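Local coordinates for mandelate racemase/muconate lactonizing protein (Paenibacillus sp., PDB 3V5C), which probably dehydrates galacturonate as a magnesium-dependent lyase of the enolase superfamily, at residues A[60-65]-A[91-96]; A[167-172]-A[189-194]; A[311-316]-A[336-341]. The protein carries 1 engineered substitution. All blocks are in the same frame, centred on the assembly; numbering follows the deposited sequence.

Interaction 1. Residues A[60-65]-A[91-96]; sequences SSIHMT and YRLQLE
Gln94 and Leu93, in the first turn of helix 92-107, lie against Ile62, His63 and Met64 of the loop that leaves strand 55-60. The strand belongs to the antiparallel sheet of the N-terminal capping part of this enolase-type fold. Gln94 is bent at chi2 (85°), which turns CD back toward the loop. From there Gln94 NE2 donates to His63 O (3.0 Å), lying above that carbonyl's plane while His63 O stays nearly in the plane of the amide. Lower on the same side chain, Gln94 CG packs on Met64 CB at 3.6 Å, the two chains crossing at a slant. An alanine here would probably leave His63 O without this donor and open a gap beside Met64 CB where CG had been. Leu93 works through both ends of its side chain: CB rests on Ile62 CG1 (3.8 Å), and CD1 approaches His63 CD2 (3.7 Å) as the two side chains run next to each other in the same direction. Two further bonds run to helix carbonyls. The hydroxyl of buried Ser61 (OG) donates to Gln94 O (2.8 Å) in the carbonyl plane, on a lone pair. The backbone N of Ile62 gives Leu93 O an almost straight bond (177°), from above the carbonyl plane. Leu93 O also accepts from a water at 2.9 Å, and that water is hydrogen-bonded to Ser60 OG.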
ATOM      1  N   SER A  60       9.525  -3.629  -8.488  1.00  9.55           N
ATOM      2  CA  SER A  60       8.891  -2.409  -9.000  1.00 10.96           C
ATOM      3  C   SER A  60       9.949  -1.397  -9.430  1.00 13.05           C
ATOM      4  O   SER A  60      10.996  -1.275  -8.794  1.00 10.90           O
ATOM      5  CB  SER A  60       8.010  -1.801  -7.906  1.00 10.45           C
ATOM      6  OG  SER A  60       7.617  -0.476  -8.230  1.00 11.50           O
ATOM      7  N   SER A  61       9.690  -0.702 -10.526  1.00 10.45           N
ATOM      8  CA  SER A  61      10.573   0.382 -10.951  1.00 12.17           C
ATOM      9  C   SER A  61       9.722   1.452 -11.608  1.00 11.78           C
ATOM     10  O   SER A  61       8.941   1.136 -12.512  1.00 13.04           O
ATOM     11  CB  SER A  61      11.626  -0.137 -11.937  1.00 12.00           C
ATOM     12  OG  SER A  61      12.390   0.945 -12.463  1.00 12.17           O
ATOM     13  N   ILE A  62       9.850   2.701 -11.156  1.00 11.66           N
ATOM     14  CA  ILE A  62       9.174   3.810 -11.818  1.00 13.17           C
ATOM     15  C   ILE A  62      10.161   4.932 -12.104  1.00 15.11           C
ATOM     16  O   ILE A  62      11.229   5.006 -11.487  1.00 14.12           O
ATOM     17  CB  ILE A  62       7.958   4.327 -11.012  1.00 15.61           C
ATOM     18  CG1 ILE A  62       8.403   4.960  -9.695  1.00 14.27           C
ATOM     19  CG2 ILE A  62       6.946   3.183 -10.790  1.00 15.05           C
ATOM     20  CD1 ILE A  62       7.309   5.798  -9.000  1.00 15.95           C
ATOM     21  N   HIS A  63       9.801   5.788 -13.057  1.00 16.50           N
ATOM     22  CA  HIS A  63      10.603   6.962 -13.397  1.00 14.84           C
ATOM     23  C   HIS A  63      11.996   6.586 -13.900  1.00 18.22           C
ATOM     24  O   HIS A  63      12.958   7.311 -13.647  1.00 18.67           O
ATOM     25  CB  HIS A  63      10.745   7.873 -12.180  1.00 16.72           C
ATOM     26  CG  HIS A  63       9.464   8.505 -11.742  1.00 20.76           C
ATOM     27  ND1 HIS A  63       8.232   8.080 -12.187  1.00 29.78           N
ATOM     28  CD2 HIS A  63       9.225   9.540 -10.902  1.00 30.21           C
ATOM     29  CE1 HIS A  63       7.287   8.822 -11.636  1.00 25.70           C
ATOM     30  NE2 HIS A  63       7.863   9.716 -10.853  1.00 31.59           N
ATOM     31  N   MET A  64      12.118   5.449 -14.575  1.00 15.84           N
ATOM     32  CA  MET A  64      13.415   5.053 -15.128  1.00 15.05           C
ATOM     33  C   MET A  64      13.341   4.967 -16.641  1.00 16.78           C
ATOM     34  O   MET A  64      12.489   4.267 -17.178  1.00 19.62           O
ATOM     35  CB  MET A  64      13.860   3.696 -14.581  1.00 15.60           C
ATOM     36  CG  MET A  64      15.227   3.265 -15.086  1.00 14.40           C
ATOM     37  SD  MET A  64      15.951   1.920 -14.131  1.00 14.43           S
ATOM     38  CE  MET A  64      14.818   0.571 -14.474  1.00 15.88           C
ATOM     39  N   THR A  65      14.242   5.671 -17.324  1.00 17.81           N
ATOM     40  CA  THR A  65      14.376   5.545 -18.773  1.00 17.94           C
ATOM     41  C   THR A  65      15.626   4.736 -19.101  1.00 16.94           C
ATOM     42  O   THR A  65      16.496   4.570 -18.256  1.00 18.15           O
ATOM     43  CB  THR A  65      14.510   6.919 -19.436  1.00 18.83           C
ATOM     44  OG1 THR A  65      15.685   7.570 -18.940  1.00 21.82           O
ATOM     45  CG2 THR A  65      13.286   7.775 -19.105  1.00 24.94           C
ATOM     46  N   TYR A  91      18.362   7.030  -6.610  1.00 14.71           N
ATOM     47  CA  TYR A  91      18.181   5.667  -7.125  1.00 13.08           C
ATOM     48  C   TYR A  91      16.915   4.979  -6.627  1.00 15.08           C
ATOM     49  O   TYR A  91      16.600   3.854  -7.046  1.00 12.67           O
ATOM     50  CB  TYR A  91      19.367   4.773  -6.739  1.00 13.64           C
ATOM     51  CG  TYR A  91      20.715   5.264  -7.207  1.00 15.27           C
ATOM     52  CD1 TYR A  91      21.085   5.158  -8.543  1.00 17.63           C
ATOM     53  CD2 TYR A  91      21.619   5.809  -6.317  1.00 16.21           C
ATOM     54  CE1 TYR A  91      22.323   5.599  -8.980  1.00 23.04           C
ATOM     55  CE2 TYR A  91      22.860   6.258  -6.746  1.00 18.46           C
ATOM     56  CZ  TYR A  91      23.202   6.146  -8.081  1.00 23.32           C
ATOM     57  OH  TYR A  91      24.436   6.589  -8.526  1.00 22.61           O
ATOM     58  N   ARG A  92      16.202   5.631  -5.715  1.00 12.53           N
ATOM     59  CA  ARG A  92      15.141   4.947  -4.972  1.00 12.38           C
ATOM     60  C   ARG A  92      13.976   4.466  -5.832  1.00 10.90           C
ATOM     61  O   ARG A  92      13.693   3.270  -5.873  1.00 11.80           O
ATOM     62  CB  ARG A  92      14.629   5.842  -3.848  1.00 11.92           C
ATOM     63  CG  ARG A  92      15.661   6.038  -2.760  1.00 12.52           C
ATOM     64  CD  ARG A  92      15.184   6.973  -1.665  1.00 12.44           C
ATOM     65  NE  ARG A  92      16.228   7.105  -0.656  1.00 15.35           N
ATOM     66  CZ  ARG A  92      16.054   7.661   0.534  1.00 15.26           C
ATOM     67  NH1 ARG A  92      14.870   8.175   0.870  1.00 16.23           N
ATOM     68  NH2 ARG A  92      17.075   7.725   1.388  1.00 18.27           N
ATOM     69  N   LEU A  93      13.303   5.386  -6.512  1.00 12.60           N
ATOM     70  CA  LEU A  93      12.107   5.020  -7.273  1.00 10.37           C
ATOM     71  C   LEU A  93      12.435   4.021  -8.388  1.00 11.60           C
ATOM     72  O   LEU A  93      11.632   3.135  -8.702  1.00 11.30           O
ATOM     73  CB  LEU A  93      11.435   6.251  -7.865  1.00 13.19           C
ATOM     74  CG  LEU A  93      11.062   7.355  -6.873  1.00 13.41           C
ATOM     75  CD1 LEU A  93      10.516   8.571  -7.612  1.00 15.42           C
ATOM     76  CD2 LEU A  93      10.079   6.821  -5.800  1.00 14.63           C
ATOM     77  N   GLN A  94      13.619   4.169  -8.973  1.00 12.52           N
ATOM     78  CA  GLN A  94      14.015   3.383 -10.128  1.00 13.65           C
ATOM     79  C   GLN A  94      14.517   1.998  -9.738  1.00 12.40           C
ATOM     80  O   GLN A  94      14.241   1.020 -10.427  1.00 12.23           O
ATOM     81  CB  GLN A  94      15.135   4.105 -10.877  1.00 13.45           C
ATOM     82  CG  GLN A  94      14.725   5.432 -11.504  1.00 15.01           C
ATOM     83  CD  GLN A  94      14.792   6.612 -10.540  1.00 16.38           C
ATOM     84  OE1 GLN A  94      15.209   6.483  -9.381  1.00 14.72           O
ATOM     85  NE2 GLN A  94      14.370   7.777 -11.023  1.00 20.54           N
ATOM     86  N   LEU A  95      15.245   1.912  -8.623  1.00 12.66           N
ATOM     87  CA  LEU A  95      15.975   0.680  -8.347  1.00  9.82           C
ATOM     88  C   LEU A  95      15.918   0.107  -6.933  1.00  8.62           C
ATOM     89  O   LEU A  95      16.486  -0.962  -6.694  1.00  9.02           O
ATOM     90  CB  LEU A  95      17.456   0.856  -8.747  1.00  9.54           C
ATOM     91  CG  LEU A  95      17.800   1.034 -10.221  1.00 11.91           C
ATOM     92  CD1 LEU A  95      19.324   1.272 -10.343  1.00 12.71           C
ATOM     93  CD2 LEU A  95      17.348  -0.169 -11.024  1.00 14.60           C
ATOM     94  N   GLU A  96      15.240   0.757  -5.998  1.00  9.60           N
ATOM     95  CA  GLU A  96      15.300   0.261  -4.621  1.00  8.80           C
ATOM     96  C   GLU A  96      14.757  -1.162  -4.540  1.00 11.05           C
ATOM     97  O   GLU A  96      15.278  -1.997  -3.803  1.00 11.68           O
ATOM     98  CB  GLU A  96      14.558   1.150  -3.627  1.00 11.28           C
ATOM     99  CG  GLU A  96      13.050   1.230  -3.810  1.00 11.64           C
ATOM    100  CD  GLU A  96      12.432   2.249  -2.871  1.00 12.25           C
ATOM    101  OE1 GLU A  96      11.261   2.571  -3.081  1.00 13.49           O
ATOM    102  OE2 GLU A  96      13.124   2.708  -1.934  1.00 13.31           O
TER
HETATM  103  O   HOH W   1      12.530   0.398  -7.230  1.00 11.76           O
HETATM  104  O   HOH W   2       9.401   1.466  -7.743  1.00 12.72           O

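Interaction 2. Residues A[167-172]-A[189-194]; sequences FKIKVG and AIVRGI
Ile169 and Ile194 meet because each sets CG1 anti to its own carbonyl carbon and then extends CD1 near anti; in Ile169 chi1 is -57° and chi2 158°. The two chains thus reach toward each other tip to tip. CD1 of Ile169 lies 3.7 Å from CB of Ile194 and equally near its CG2, while CD1 of Ile194 returns to Ile169 CG1, also at 3.7 Å. The ends therefore overlap past one another. The other branch of Ile169, CG2, is placed anti to the backbone N and faces the preceding turn of the helix, touching Ile190 CG2 at 4.0 Å and Val191 CG2 at 4.1 Å. Two residues on, Val171 CG1 meets Val191 CG2 at 3.8 Å, the two valines crossing at about a right angle. At the opposite end Phe167 adds a looser touch, its CB 4.3 Å from Ile194 CG2.

This is the strand-helix packing of a TIM barrel, within the beta-alpha-beta unit formed by strand 167-170, helix 180-198 and strand 204-207. The short strand and helix segments run nearly antiparallel (163°), their axes 9.4 Å apart. Lys168 and Lys170 point away from the helix, and their amines make salt bridges, Lys168 with Glu233, Lys170 with Asp207. No hydrogen bond joins the two segments: six buried residues meet through carbon atoms alone, so the seating of the helix on this strand probably depends on the fit of branched side chains rather than on directional bonding.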
ATOM      1  N   PHE A 167     -11.928  -4.411   6.639  1.00 11.81           N
ATOM      2  CA  PHE A 167     -12.445  -3.913   5.369  1.00 11.29           C
ATOM      3  C   PHE A 167     -12.413  -2.400   5.274  1.00  9.62           C
ATOM      4  O   PHE A 167     -12.817  -1.715   6.205  1.00 13.19           O
ATOM      5  CB  PHE A 167     -13.883  -4.409   5.166  1.00 10.64           C
ATOM      6  CG  PHE A 167     -14.005  -5.908   5.162  1.00 12.08           C
ATOM      7  CD1 PHE A 167     -14.225  -6.601   6.349  1.00 11.19           C
ATOM      8  CD2 PHE A 167     -13.869  -6.622   3.976  1.00 13.10           C
ATOM      9  CE1 PHE A 167     -14.321  -8.019   6.351  1.00 12.66           C
ATOM     10  CE2 PHE A 167     -13.963  -8.026   3.967  1.00 14.55           C
ATOM     11  CZ  PHE A 167     -14.186  -8.717   5.155  1.00 13.57           C
ATOM     12  N   LYS A 168     -11.963  -1.896   4.127  1.00  9.21           N
ATOM     13  CA  LYS A 168     -12.021  -0.463   3.866  1.00  9.95           C
ATOM     14  C   LYS A 168     -13.086  -0.214   2.825  1.00 11.43           C
ATOM     15  O   LYS A 168     -13.037  -0.737   1.715  1.00 12.05           O
ATOM     16  CB  LYS A 168     -10.680   0.110   3.401  1.00 11.33           C
ATOM     17  CG  LYS A 168     -10.726   1.644   3.335  1.00 10.91           C
ATOM     18  CD  LYS A 168      -9.330   2.258   3.267  1.00 11.14           C
ATOM     19  CE  LYS A 168      -8.758   2.187   1.850  1.00 11.96           C
ATOM     20  NZ  LYS A 168      -7.373   2.838   1.824  1.00 12.90           N
ATOM     21  N   ILE A 169     -14.048   0.610   3.205  1.00 10.53           N
ATOM     22  CA  ILE A 169     -15.224   0.854   2.403  1.00 11.55           C
ATOM     23  C   ILE A 169     -15.138   2.232   1.766  1.00  9.52           C
ATOM     24  O   ILE A 169     -14.928   3.219   2.454  1.00 11.40           O
ATOM     25  CB  ILE A 169     -16.473   0.790   3.293  1.00 10.99           C
ATOM     26  CG1 ILE A 169     -16.541  -0.570   3.999  1.00 13.03           C
ATOM     27  CG2 ILE A 169     -17.721   1.051   2.438  1.00 12.74           C
ATOM     28  CD1 ILE A 169     -17.391  -0.561   5.258  1.00 13.36           C
ATOM     29  N   LYS A 170     -15.247   2.295   0.442  1.00  9.73           N
ATOM     30  CA  LYS A 170     -15.302   3.583  -0.218  1.00  9.24           C
ATOM     31  C   LYS A 170     -16.614   4.271   0.121  1.00  9.68           C
ATOM     32  O   LYS A 170     -17.679   3.648   0.062  1.00 11.28           O
ATOM     33  CB  LYS A 170     -15.142   3.438  -1.730  1.00  9.87           C
ATOM     34  CG  LYS A 170     -13.759   2.944  -2.166  1.00 11.26           C
ATOM     35  CD  LYS A 170     -12.741   4.067  -2.003  1.00 12.30           C
ATOM     36  CE  LYS A 170     -11.369   3.659  -2.501  1.00 13.95           C
ATOM     37  NZ  LYS A 170     -10.590   3.051  -1.405  1.00 17.28           N
ATOM     38  N   VAL A 171     -16.531   5.547   0.491  1.00  9.59           N
ATOM     39  CA  VAL A 171     -17.724   6.365   0.683  1.00 10.37           C
ATOM     40  C   VAL A 171     -17.544   7.677  -0.098  1.00 11.48           C
ATOM     41  O   VAL A 171     -16.542   7.860  -0.794  1.00 10.37           O
ATOM     42  CB  VAL A 171     -18.030   6.604   2.182  1.00  9.80           C
ATOM     43  CG1 VAL A 171     -18.245   5.272   2.897  1.00 11.71           C
ATOM     44  CG2 VAL A 171     -16.884   7.404   2.847  1.00 10.08           C
ATOM     45  N   GLY A 172     -18.519   8.577  -0.017  1.00 11.63           N
ATOM     46  CA  GLY A 172     -18.503   9.767  -0.850  1.00 11.00           C
ATOM     47  C   GLY A 172     -19.360   9.707  -2.099  1.00 10.17           C
ATOM     48  O   GLY A 172     -19.162  10.479  -3.052  1.00 11.53           O
ATOM     49  N   ALA A 189     -25.710   3.456   4.983  1.00 12.41           N
ATOM     50  CA  ALA A 189     -26.366   2.155   4.943  1.00 12.51           C
ATOM     51  C   ALA A 189     -25.375   1.066   4.560  1.00 15.37           C
ATOM     52  O   ALA A 189     -25.405  -0.031   5.111  1.00 14.83           O
ATOM     53  CB  ALA A 189     -27.509   2.175   3.944  1.00 13.01           C
ATOM     54  N   ILE A 190     -24.521   1.359   3.585  1.00 10.25           N
ATOM     55  CA  ILE A 190     -23.517   0.385   3.160  1.00 10.40           C
ATOM     56  C   ILE A 190     -22.513   0.091   4.274  1.00 12.94           C
ATOM     57  O   ILE A 190     -22.163  -1.064   4.533  1.00 13.05           O
ATOM     58  CB  ILE A 190     -22.805   0.852   1.873  1.00 12.26           C
ATOM     59  CG1 ILE A 190     -23.770   0.757   0.687  1.00 13.93           C
ATOM     60  CG2 ILE A 190     -21.536   0.029   1.622  1.00 10.62           C
ATOM     61  CD1 ILE A 190     -23.276   1.386  -0.598  1.00 14.71           C
ATOM     62  N   VAL A 191     -22.017   1.132   4.921  1.00 11.11           N
ATOM     63  CA  VAL A 191     -21.092   0.921   6.008  1.00 12.14           C
ATOM     64  C   VAL A 191     -21.713   0.076   7.114  1.00 14.12           C
ATOM     65  O   VAL A 191     -21.098  -0.862   7.591  1.00 13.98           O
ATOM     66  CB  VAL A 191     -20.552   2.230   6.550  1.00 10.81           C
ATOM     67  CG1 VAL A 191     -19.656   1.942   7.756  1.00 13.80           C
ATOM     68  CG2 VAL A 191     -19.766   2.954   5.447  1.00 15.11           C
ATOM     69  N   ARG A 192     -22.943   0.396   7.499  0.63 14.28           N
ATOM     70  CA  ARG A 192     -23.646  -0.418   8.485  0.63 14.22           C
ATOM     71  C   ARG A 192     -23.713  -1.874   8.037  0.63 15.34           C
ATOM     72  O   ARG A 192     -23.439  -2.788   8.812  0.63 15.29           O
ATOM     73  CB  ARG A 192     -25.080   0.082   8.674  0.63 15.31           C
ATOM     74  CG  ARG A 192     -25.223   1.430   9.315  0.63 21.18           C
ATOM     75  CD  ARG A 192     -26.687   1.676   9.695  0.63 25.61           C
ATOM     76  NE  ARG A 192     -26.836   2.884  10.497  0.63 27.15           N
ATOM     77  CZ  ARG A 192     -26.442   2.981  11.762  0.63 27.70           C
ATOM     78  NH1 ARG A 192     -25.883   1.938  12.361  0.63 33.78           N
ATOM     79  NH2 ARG A 192     -26.607   4.113  12.430  0.63 30.56           N
ATOM     80  N   GLY A 193     -24.102  -2.075   6.783  1.00 13.37           N
ATOM     81  CA  GLY A 193     -24.272  -3.417   6.243  1.00 16.71           C
ATOM     82  C   GLY A 193     -22.994  -4.232   6.316  1.00 18.18           C
ATOM     83  O   GLY A 193     -22.998  -5.396   6.700  1.00 15.56           O
ATOM     84  N   ILE A 194     -21.879  -3.621   5.940  1.00 14.44           N
ATOM     85  CA  ILE A 194     -20.611  -4.344   5.975  1.00 14.61           C
ATOM     86  C   ILE A 194     -20.164  -4.640   7.406  1.00 14.77           C
ATOM     87  O   ILE A 194     -19.651  -5.721   7.685  1.00 17.87           O
ATOM     88  CB  ILE A 194     -19.543  -3.607   5.160  1.00 13.94           C
ATOM     89  CG1 ILE A 194     -19.926  -3.708   3.680  1.00 16.95           C
ATOM     90  CG2 ILE A 194     -18.156  -4.219   5.412  1.00 16.06           C
ATOM     91  CD1 ILE A 194     -19.305  -2.658   2.801  1.00 20.30           C
TER

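Interaction 3. Residues A[311-316]-A[336-341]; sequences HCYGNA and EYDDIT
Glu336 receives the backbone N-H of Cys312 on OE1, at 2.9 Å and nearly straight (172°), the donor coming from above the carboxylate plane. The glutamate reaches this point with CG anti to the backbone N (chi1 -180°) and the chain extended beyond. The same OE1 of Glu336 stands 3.7 Å from CD2 of His311, whose ring plane is turned 90° from that of the carboxylate. Further along, Tyr313 brings CE1 to within 3.4 Å of Asp338 OD2, and Ala316 CB sits against Ile340 CD1 (3.7 Å). Three waters bridge the segments. One molecule donates to both Cys312 O (2.7 Å) and Glu336 O. A second links Tyr313 OH with Asp338 OD1. A third accepts from Gly314 N and donates to Asp338 OD2 (2.7 Å), lying over one face of the Tyr313 ring toward its rim. Segment 311-316 is the loop between strand 307-308 of the TIM barrel and helix 317-325; segment 336-341 begins in the end of barrel strand 335-337 and runs into strand 340-342, which joins the antiparallel sheet of the capping part. A second shell holds the first. OE2 of Glu336 is hydrogen-bonded to Thr133, with Lys168 as its second partner, and Asp338 OD2 is salt-bridged to Arg26 of strand 14-30. His311 ND1 is hydrogen-bonded to Asp285 OD1, a pairing consistent with the His-Asp dyad of mandelate racemase relatives.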
ATOM      1  N   HIS A 311      -0.062   3.549   1.637  1.00 11.21           N
ATOM      2  CA  HIS A 311      -1.062   3.351   0.605  1.00 11.69           C
ATOM      3  C   HIS A 311      -0.558   2.383  -0.453  1.00 11.96           C
ATOM      4  O   HIS A 311       0.618   2.386  -0.847  1.00 11.26           O
ATOM      5  CB  HIS A 311      -1.431   4.698  -0.032  1.00 12.01           C
ATOM      6  CG  HIS A 311      -2.289   4.576  -1.250  1.00 13.12           C
ATOM      7  ND1 HIS A 311      -1.773   4.377  -2.510  1.00 16.37           N
ATOM      8  CD2 HIS A 311      -3.637   4.623  -1.397  1.00 18.26           C
ATOM      9  CE1 HIS A 311      -2.762   4.313  -3.385  1.00 17.23           C
ATOM     10  NE2 HIS A 311      -3.901   4.456  -2.736  1.00 15.71           N
ATOM     11  N   CYS A 312      -1.450   1.532  -0.922  0.76 12.82           N
ATOM     12  CA  CYS A 312      -1.131   0.711  -2.065  0.76 12.86           C
ATOM     13  C   CYS A 312      -2.416   0.446  -2.807  0.76 13.18           C
ATOM     14  O   CYS A 312      -3.323  -0.193  -2.287  0.76 16.06           O
ATOM     15  CB  CYS A 312      -0.491  -0.611  -1.646  0.76 13.30           C
ATOM     16  SG  CYS A 312      -0.016  -1.575  -3.085  0.76 13.03           S
ATOM     17  N   TYR A 313      -2.482   0.959  -4.022  1.00 13.30           N
ATOM     18  CA  TYR A 313      -3.572   0.661  -4.928  1.00 12.21           C
ATOM     19  C   TYR A 313      -3.092   0.993  -6.314  1.00 14.88           C
ATOM     20  O   TYR A 313      -2.443   2.023  -6.520  1.00 16.07           O
ATOM     21  CB  TYR A 313      -4.855   1.421  -4.605  1.00 11.27           C
ATOM     22  CG  TYR A 313      -6.050   0.772  -5.281  1.00  9.50           C
ATOM     23  CD1 TYR A 313      -6.681  -0.321  -4.713  1.00 14.52           C
ATOM     24  CD2 TYR A 313      -6.494   1.218  -6.523  1.00 12.25           C
ATOM     25  CE1 TYR A 313      -7.773  -0.924  -5.336  1.00 13.38           C
ATOM     26  CE2 TYR A 313      -7.578   0.608  -7.172  1.00 14.44           C
ATOM     27  CZ  TYR A 313      -8.206  -0.459  -6.572  1.00 13.16           C
ATOM     28  OH  TYR A 313      -9.279  -1.078  -7.189  1.00 13.68           O
ATOM     29  N   GLY A 314      -3.404   0.119  -7.261  1.00 11.20           N
ATOM     30  CA  GLY A 314      -2.964   0.298  -8.634  1.00 12.56           C
ATOM     31  C   GLY A 314      -1.655  -0.405  -8.919  1.00 12.33           C
ATOM     32  O   GLY A 314      -1.205  -0.448 -10.059  1.00 13.21           O
ATOM     33  N   ASN A 315      -1.057  -0.979  -7.887  1.00  9.90           N
ATOM     34  CA  ASN A 315       0.197  -1.696  -8.079  1.00 11.52           C
ATOM     35  C   ASN A 315       0.288  -2.904  -7.158  1.00  9.34           C
ATOM     36  O   ASN A 315       0.516  -2.780  -5.938  1.00 10.11           O
ATOM     37  CB  ASN A 315       1.385  -0.748  -7.870  1.00  9.85           C
ATOM     38  CG  ASN A 315       2.696  -1.367  -8.270  1.00 11.25           C
ATOM     39  OD1 ASN A 315       2.918  -2.578  -8.097  1.00 13.61           O
ATOM     40  ND2 ASN A 315       3.597  -0.538  -8.808  1.00 10.57           N
ATOM     41  N   ALA A 316       0.081  -4.087  -7.731  1.00 10.43           N
ATOM     42  CA  ALA A 316       0.041  -5.309  -6.948  1.00 10.38           C
ATOM     43  C   ALA A 316       1.340  -5.527  -6.195  1.00  8.69           C
ATOM     44  O   ALA A 316       1.330  -6.030  -5.072  1.00 10.25           O
ATOM     45  CB  ALA A 316      -0.280  -6.516  -7.829  1.00 11.55           C
ATOM     46  N   GLU A 336      -2.430  -2.843   2.789  1.00 12.14           N
ATOM     47  CA  GLU A 336      -3.630  -2.578   1.985  1.00 13.20           C
ATOM     48  C   GLU A 336      -3.707  -3.615   0.861  1.00 12.88           C
ATOM     49  O   GLU A 336      -2.896  -3.592  -0.069  1.00 11.75           O
ATOM     50  CB  GLU A 336      -3.579  -1.145   1.422  1.00 14.14           C
ATOM     51  CG  GLU A 336      -4.785  -0.792   0.590  1.00 12.54           C
ATOM     52  CD  GLU A 336      -4.943   0.688   0.306  1.00 15.19           C
ATOM     53  OE1 GLU A 336      -3.991   1.469   0.538  1.00 16.80           O
ATOM     54  OE2 GLU A 336      -6.039   1.072  -0.176  1.00 13.36           O
ATOM     55  N   TYR A 337      -4.681  -4.531   0.949  1.00 10.44           N
ATOM     56  CA  TYR A 337      -4.714  -5.721   0.083  1.00 10.26           C
ATOM     57  C   TYR A 337      -5.790  -5.682  -1.006  1.00 10.29           C
ATOM     58  O   TYR A 337      -6.977  -5.481  -0.708  1.00 11.15           O
ATOM     59  CB  TYR A 337      -4.890  -6.995   0.917  1.00 13.21           C
ATOM     60  CG  TYR A 337      -4.684  -8.243   0.111  1.00 10.87           C
ATOM     61  CD1 TYR A 337      -5.758  -8.884  -0.503  1.00 14.65           C
ATOM     62  CD2 TYR A 337      -3.413  -8.774  -0.075  1.00 12.43           C
ATOM     63  CE1 TYR A 337      -5.572 -10.024  -1.256  1.00 12.45           C
ATOM     64  CE2 TYR A 337      -3.217  -9.921  -0.825  1.00 13.85           C
ATOM     65  CZ  TYR A 337      -4.305 -10.538  -1.417  1.00 12.86           C
ATOM     66  OH  TYR A 337      -4.129 -11.685  -2.171  1.00 19.32           O
ATOM     67  N   ASP A 338      -5.345  -5.873  -2.249  1.00 10.20           N
ATOM     68  CA  ASP A 338      -6.193  -6.048  -3.426  1.00 12.29           C
ATOM     69  C   ASP A 338      -5.812  -7.415  -4.009  1.00 14.57           C
ATOM     70  O   ASP A 338      -4.630  -7.709  -4.179  1.00 14.15           O
ATOM     71  CB  ASP A 338      -5.879  -4.927  -4.431  1.00 14.36           C
ATOM     72  CG  ASP A 338      -6.998  -4.669  -5.432  1.00 17.59           C
ATOM     73  OD1 ASP A 338      -8.141  -5.158  -5.238  1.00 15.48           O
ATOM     74  OD2 ASP A 338      -6.718  -3.936  -6.415  1.00 13.27           O
ATOM     75  N   ASP A 339      -6.803  -8.259  -4.299  1.00 13.62           N
ATOM     76  CA  ASP A 339      -6.540  -9.605  -4.800  1.00 14.20           C
ATOM     77  C   ASP A 339      -6.259  -9.565  -6.303  1.00 13.51           C
ATOM     78  O   ASP A 339      -7.171  -9.416  -7.112  1.00 15.94           O
ATOM     79  CB  ASP A 339      -7.735 -10.511  -4.517  1.00 15.67           C
ATOM     80  CG  ASP A 339      -7.467 -11.963  -4.852  1.00 20.24           C
ATOM     81  OD1 ASP A 339      -6.443 -12.285  -5.494  1.00 18.74           O
ATOM     82  OD2 ASP A 339      -8.300 -12.813  -4.475  1.00 20.80           O
ATOM     83  N   ILE A 340      -4.986  -9.676  -6.664  1.00 11.35           N
ATOM     84  CA  ILE A 340      -4.559  -9.494  -8.044  1.00 12.76           C
ATOM     85  C   ILE A 340      -3.691 -10.637  -8.511  1.00 11.30           C
ATOM     86  O   ILE A 340      -2.875 -11.160  -7.757  1.00 13.33           O
ATOM     87  CB  ILE A 340      -3.757  -8.185  -8.194  1.00 11.04           C
ATOM     88  CG1 ILE A 340      -4.658  -6.997  -7.849  1.00 15.28           C
ATOM     89  CG2 ILE A 340      -3.235  -8.031  -9.625  1.00 11.58           C
ATOM     90  CD1 ILE A 340      -3.899  -5.693  -7.612  1.00 14.04           C
ATOM     91  N   THR A 341      -3.857 -11.012  -9.776  1.00 11.67           N
ATOM     92  CA  THR A 341      -2.977 -12.009 -10.365  1.00 11.72           C
ATOM     93  C   THR A 341      -2.254 -11.364 -11.531  1.00 12.64           C
ATOM     94  O   THR A 341      -2.865 -10.999 -12.525  1.00 12.84           O
ATOM     95  CB  THR A 341      -3.758 -13.268 -10.822  1.00 15.00           C
ATOM     96  OG1 THR A 341      -4.278 -13.937  -9.664  1.00 18.88           O
ATOM     97  CG2 THR A 341      -2.830 -14.220 -11.561  1.00 17.53           C
TER
HETATM   98  O   HOH W   3      -3.633  -2.837  -2.698  1.00 13.34           O
HETATM   99  O   HOH W   4     -10.196  -3.329  -5.924  1.00 12.50           O
HETATM  100  O   HOH W   5      -4.434  -2.496  -6.811  1.00 14.30           O

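In the fold
From the N terminus, interaction 1 comes first, closing the loop between residues 65 and 91, which includes helix 66-70, and tying the edge of the capping sheet to helix 92-107. Interaction 2 then closes a short strand-helix connection in the barrel, and interaction 3 joins two late segments around helix 317-325. The three follow in series; none nests in or crosses another. Interactions 1 and 2 lie on opposite sides of the chain's centre, their own centres about 35 Å apart. Interaction 3 bridges them: Asn315 ND2 packs 4.1 Å from Ser60 OG, joining the capping part to a barrel loop, and Lys168 NZ forms a 3.0 Å salt bridge with Glu336 OE2 between two barrel strands.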